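Local coordinates for probable starch synthase 4, chloroplastic/amyloplastic (Arabidopsis thaliana, PDB 6GNE), which belongs to the starch synthases, glycosyltransferases of the two-domain GT-B fold, and holds adenosine-5'-diphosphate and glycan in this crystal structure, at residues 291-296 with 460-465. Residues are numbered along the deposited sequence; the frame is centred on the assembly and turned at random.
Sequences ENKHAL and NHYKKD
Lys293 and Tyr462 reach for each other from opposite directions, out of two helices whose nearest CA atoms here, those of Lys293 and Tyr462, are 15.0 Å apart, and meet only at the far ends of their side chains. Lys293 spans its share as a fully extended chain: CG stands anti to the backbone N (chi1 -173°), and each later torsion lies within about 10° of straight. Tyr462 answers with a first torsion of the same kind (chi1 176°), which carries its ring away from helix 448-464 with the hydroxyl leading.

Lys293 NZ comes to 3.3 Å from Tyr462 OH, yet the angle is too poor for a direct hydrogen bond, and the ammonium lies oblique to the ring. A water makes the link instead. It accepts from Lys293 NZ at 2.9 Å and lies 2.6 Å from Tyr462 OH in a second hydrogen bond, placed in the ring plane at its edge. The two groups thus share one bridging molecule, and only 50 Å² of surface is buried between the segments.

Both residues are buried, and the ammonium is satisfied mainly from elsewhere: Lys293 NZ forms a salt bridge with Asp388 and a hydrogen bond to the carbonyl oxygen of Arg309. With the water, these give it three polar partners, and the carboxylate of Asp388 probably favours the charged form. The ring of Tyr462 has partners of its own, a cation-pi contact with Arg308 and an edge-to-face contact with Trp469.

Arg309 lies two residues before strand 311-317 and Asp388 directly before strand 389-392, neighbours in the six-stranded parallel sheet. The water-bridged pair therefore joins helices 287-300 and 448-464 beside the starts of these strands, in the Rossmann-like C-terminal domain of a GT-B glycosyltransferase.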
ATOM      1  N   GLU A 291      -5.615  26.148 -11.535  1.00 53.90           N
ATOM      2  CA  GLU A 291      -5.141  26.973 -10.411  1.00 55.01           C
ATOM      3  C   GLU A 291      -4.053  26.257  -9.587  1.00 52.50           C
ATOM      4  O   GLU A 291      -3.095  26.896  -9.168  1.00 52.48           O
ATOM      5  CB  GLU A 291      -6.295  27.478  -9.506  1.00 58.07           C
ATOM      6  CG  GLU A 291      -6.901  28.826  -9.924  1.00 63.05           C
ATOM      7  CD  GLU A 291      -8.366  29.097  -9.459  1.00 66.52           C
ATOM      8  OE1 GLU A 291      -8.813  28.587  -8.387  1.00 65.22           O
ATOM      9  OE2 GLU A 291      -9.071  29.858 -10.185  1.00 68.46           O
ATOM     10  N   ASN A 292      -4.193  24.948  -9.374  1.00 49.30           N
ATOM     11  CA  ASN A 292      -3.172  24.157  -8.645  1.00 47.17           C
ATOM     12  C   ASN A 292      -1.895  23.981  -9.479  1.00 44.50           C
ATOM     13  O   ASN A 292      -0.776  24.033  -8.962  1.00 42.51           O
ATOM     14  CB  ASN A 292      -3.716  22.781  -8.200  1.00 46.70           C
ATOM     15  CG  ASN A 292      -4.618  22.866  -6.978  1.00 48.01           C
ATOM     16  OD1 ASN A 292      -4.186  23.281  -5.892  1.00 48.47           O
ATOM     17  ND2 ASN A 292      -5.881  22.475  -7.152  1.00 47.78           N
ATOM     18  N   LYS A 293      -2.069  23.784 -10.778  1.00 43.05           N
ATOM     19  CA  LYS A 293      -0.946  23.761 -11.688  1.00 41.71           C
ATOM     20  C   LYS A 293      -0.136  25.054 -11.575  1.00 42.13           C
ATOM     21  O   LYS A 293       1.083  25.015 -11.430  1.00 40.33           O
ATOM     22  CB  LYS A 293      -1.420  23.502 -13.116  1.00 40.85           C
ATOM     23  CG  LYS A 293      -0.263  23.308 -14.081  1.00 40.47           C
ATOM     24  CD  LYS A 293      -0.754  22.808 -15.414  1.00 39.54           C
ATOM     25  CE  LYS A 293       0.392  22.767 -16.408  1.00 39.43           C
ATOM     26  NZ  LYS A 293      -0.018  22.175 -17.706  1.00 38.96           N
ATOM     27  N   HIS A 294      -0.824  26.191 -11.584  1.00 44.19           N
ATOM     28  CA  HIS A 294      -0.141  27.473 -11.451  1.00 46.33           C
ATOM     29  C   HIS A 294       0.524  27.631 -10.054  1.00 46.16           C
ATOM     30  O   HIS A 294       1.674  28.037  -9.956  1.00 46.40           O
ATOM     31  CB  HIS A 294      -1.117  28.609 -11.752  1.00 49.00           C
ATOM     32  CG  HIS A 294      -0.497  29.976 -11.715  1.00 52.66           C
ATOM     33  ND1 HIS A 294      -0.463  30.740 -10.564  1.00 53.93           N
ATOM     34  CD2 HIS A 294       0.102  30.717 -12.683  1.00 54.48           C
ATOM     35  CE1 HIS A 294       0.105  31.904 -10.836  1.00 56.70           C
ATOM     36  NE2 HIS A 294       0.467  31.912 -12.109  1.00 56.24           N
ATOM     37  N   ALA A 295      -0.194  27.278  -8.996  1.00 45.51           N
ATOM     38  CA  ALA A 295       0.313  27.411  -7.644  1.00 46.82           C
ATOM     39  C   ALA A 295       1.602  26.587  -7.442  1.00 47.00           C
ATOM     40  O   ALA A 295       2.588  27.096  -6.879  1.00 47.86           O
ATOM     41  CB  ALA A 295      -0.753  27.008  -6.622  1.00 46.38           C
ATOM     42  N   LEU A 296       1.608  25.337  -7.934  1.00 45.76           N
ATOM     43  CA  LEU A 296       2.765  24.453  -7.782  1.00 44.45           C
ATOM     44  C   LEU A 296       3.975  24.959  -8.557  1.00 44.96           C
ATOM     45  O   LEU A 296       5.086  24.953  -8.029  1.00 44.98           O
ATOM     46  CB  LEU A 296       2.447  23.047  -8.220  1.00 42.50           C
ATOM     47  CG  LEU A 296       3.566  22.053  -7.969  1.00 42.06           C
ATOM     48  CD1 LEU A 296       3.796  21.794  -6.489  1.00 41.72           C
ATOM     49  CD2 LEU A 296       3.223  20.745  -8.684  1.00 42.27           C
ATOM     50  N   ASN A 460       1.168  14.051 -27.601  1.00 40.22           N
ATOM     51  CA  ASN A 460       0.341  14.325 -28.805  1.00 42.66           C
ATOM     52  C   ASN A 460      -1.123  14.579 -28.448  1.00 42.72           C
ATOM     53  O   ASN A 460      -1.674  15.607 -28.840  1.00 44.57           O
ATOM     54  CB  ASN A 460       0.422  13.172 -29.838  1.00 43.82           C
ATOM     55  CG  ASN A 460       1.740  13.175 -30.645  1.00 45.29           C
ATOM     56  OD1 ASN A 460       2.680  13.972 -30.402  1.00 44.77           O
ATOM     57  ND2 ASN A 460       1.819  12.257 -31.608  1.00 46.30           N
ATOM     58  N   HIS A 461      -1.741  13.651 -27.714  1.00 41.90           N
ATOM     59  CA  HIS A 461      -3.144  13.795 -27.287  1.00 43.15           C
ATOM     60  C   HIS A 461      -3.360  15.093 -26.493  1.00 43.18           C
ATOM     61  O   HIS A 461      -4.302  15.821 -26.769  1.00 44.46           O
ATOM     62  CB  HIS A 461      -3.630  12.576 -26.492  1.00 43.32           C
ATOM     63  CG  HIS A 461      -4.110  11.439 -27.345  1.00 46.59           C
ATOM     64  ND1 HIS A 461      -5.444  11.239 -27.636  1.00 49.16           N
ATOM     65  CD2 HIS A 461      -3.435  10.434 -27.976  1.00 49.47           C
ATOM     66  CE1 HIS A 461      -5.568  10.155 -28.403  1.00 52.78           C
ATOM     67  NE2 HIS A 461      -4.365   9.642 -28.621  1.00 50.61           N
ATOM     68  N   TYR A 462      -2.461  15.398 -25.554  1.00 41.77           N
ATOM     69  CA  TYR A 462      -2.561  16.604 -24.741  1.00 41.31           C
ATOM     70  C   TYR A 462      -2.486  17.868 -25.599  1.00 44.48           C
ATOM     71  O   TYR A 462      -3.316  18.743 -25.462  1.00 46.39           O
ATOM     72  CB  TYR A 462      -1.475  16.616 -23.642  1.00 38.79           C
ATOM     73  CG  TYR A 462      -1.448  17.879 -22.807  1.00 38.15           C
ATOM     74  CD1 TYR A 462      -0.708  18.991 -23.206  1.00 37.58           C
ATOM     75  CD2 TYR A 462      -2.185  17.978 -21.615  1.00 37.21           C
ATOM     76  CE1 TYR A 462      -0.690  20.149 -22.443  1.00 38.10           C
ATOM     77  CE2 TYR A 462      -2.166  19.141 -20.840  1.00 36.88           C
ATOM     78  CZ  TYR A 462      -1.425  20.221 -21.267  1.00 37.59           C
ATOM     79  OH  TYR A 462      -1.402  21.379 -20.537  1.00 38.73           O
ATOM     80  N   LYS A 463      -1.492  17.946 -26.479  1.00 47.44           N
ATOM     81  CA  LYS A 463      -1.227  19.135 -27.303  1.00 50.32           C
ATOM     82  C   LYS A 463      -2.196  19.358 -28.465  1.00 52.31           C
ATOM     83  O   LYS A 463      -2.518  20.492 -28.747  1.00 53.12           O
ATOM     84  CB  LYS A 463       0.180  19.071 -27.909  1.00 54.13           C
ATOM     85  CG  LYS A 463       1.349  19.365 -26.973  1.00 57.70           C
ATOM     86  CD  LYS A 463       2.600  19.702 -27.780  1.00 62.05           C
ATOM     87  CE  LYS A 463       3.819  19.924 -26.880  1.00 64.30           C
ATOM     88  NZ  LYS A 463       4.541  18.640 -26.654  1.00 65.29           N
ATOM     89  N   LYS A 464      -2.624  18.309 -29.171  1.00 54.69           N
ATOM     90  CA  LYS A 464      -3.288  18.498 -30.489  1.00 57.99           C
ATOM     91  C   LYS A 464      -4.776  18.931 -30.372  1.00 57.49           C
ATOM     92  O   LYS A 464      -5.270  19.665 -31.232  1.00 58.78           O
ATOM     93  CB  LYS A 464      -3.106  17.270 -31.430  1.00 62.32           C
ATOM     94  CG  LYS A 464      -4.339  16.337 -31.603  1.00 66.49           C
ATOM     95  CD  LYS A 464      -4.043  14.913 -32.142  1.00 68.40           C
ATOM     96  CE  LYS A 464      -3.882  14.795 -33.683  1.00 70.32           C
ATOM     97  NZ  LYS A 464      -5.157  14.620 -34.458  1.00 70.91           N
ATOM     98  N   ASP A 465      -5.476  18.485 -29.324  1.00 54.10           N
ATOM     99  CA  ASP A 465      -6.897  18.737 -29.165  1.00 53.91           C
ATOM    100  C   ASP A 465      -7.282  18.938 -27.682  1.00 51.61           C
ATOM    101  O   ASP A 465      -7.592  17.999 -26.947  1.00 48.04           O
ATOM    102  CB  ASP A 465      -7.682  17.603 -29.831  1.00 55.92           C
ATOM    103  CG  ASP A 465      -9.186  17.935 -30.039  1.00 59.54           C
ATOM    104  OD1 ASP A 465      -9.629  19.075 -29.752  1.00 60.48           O
ATOM    105  OD2 ASP A 465      -9.923  17.025 -30.509  1.00 62.87           O
TER
HETATM  106  O   HOH W   1      -2.766  21.627 -18.305  1.00 33.87           O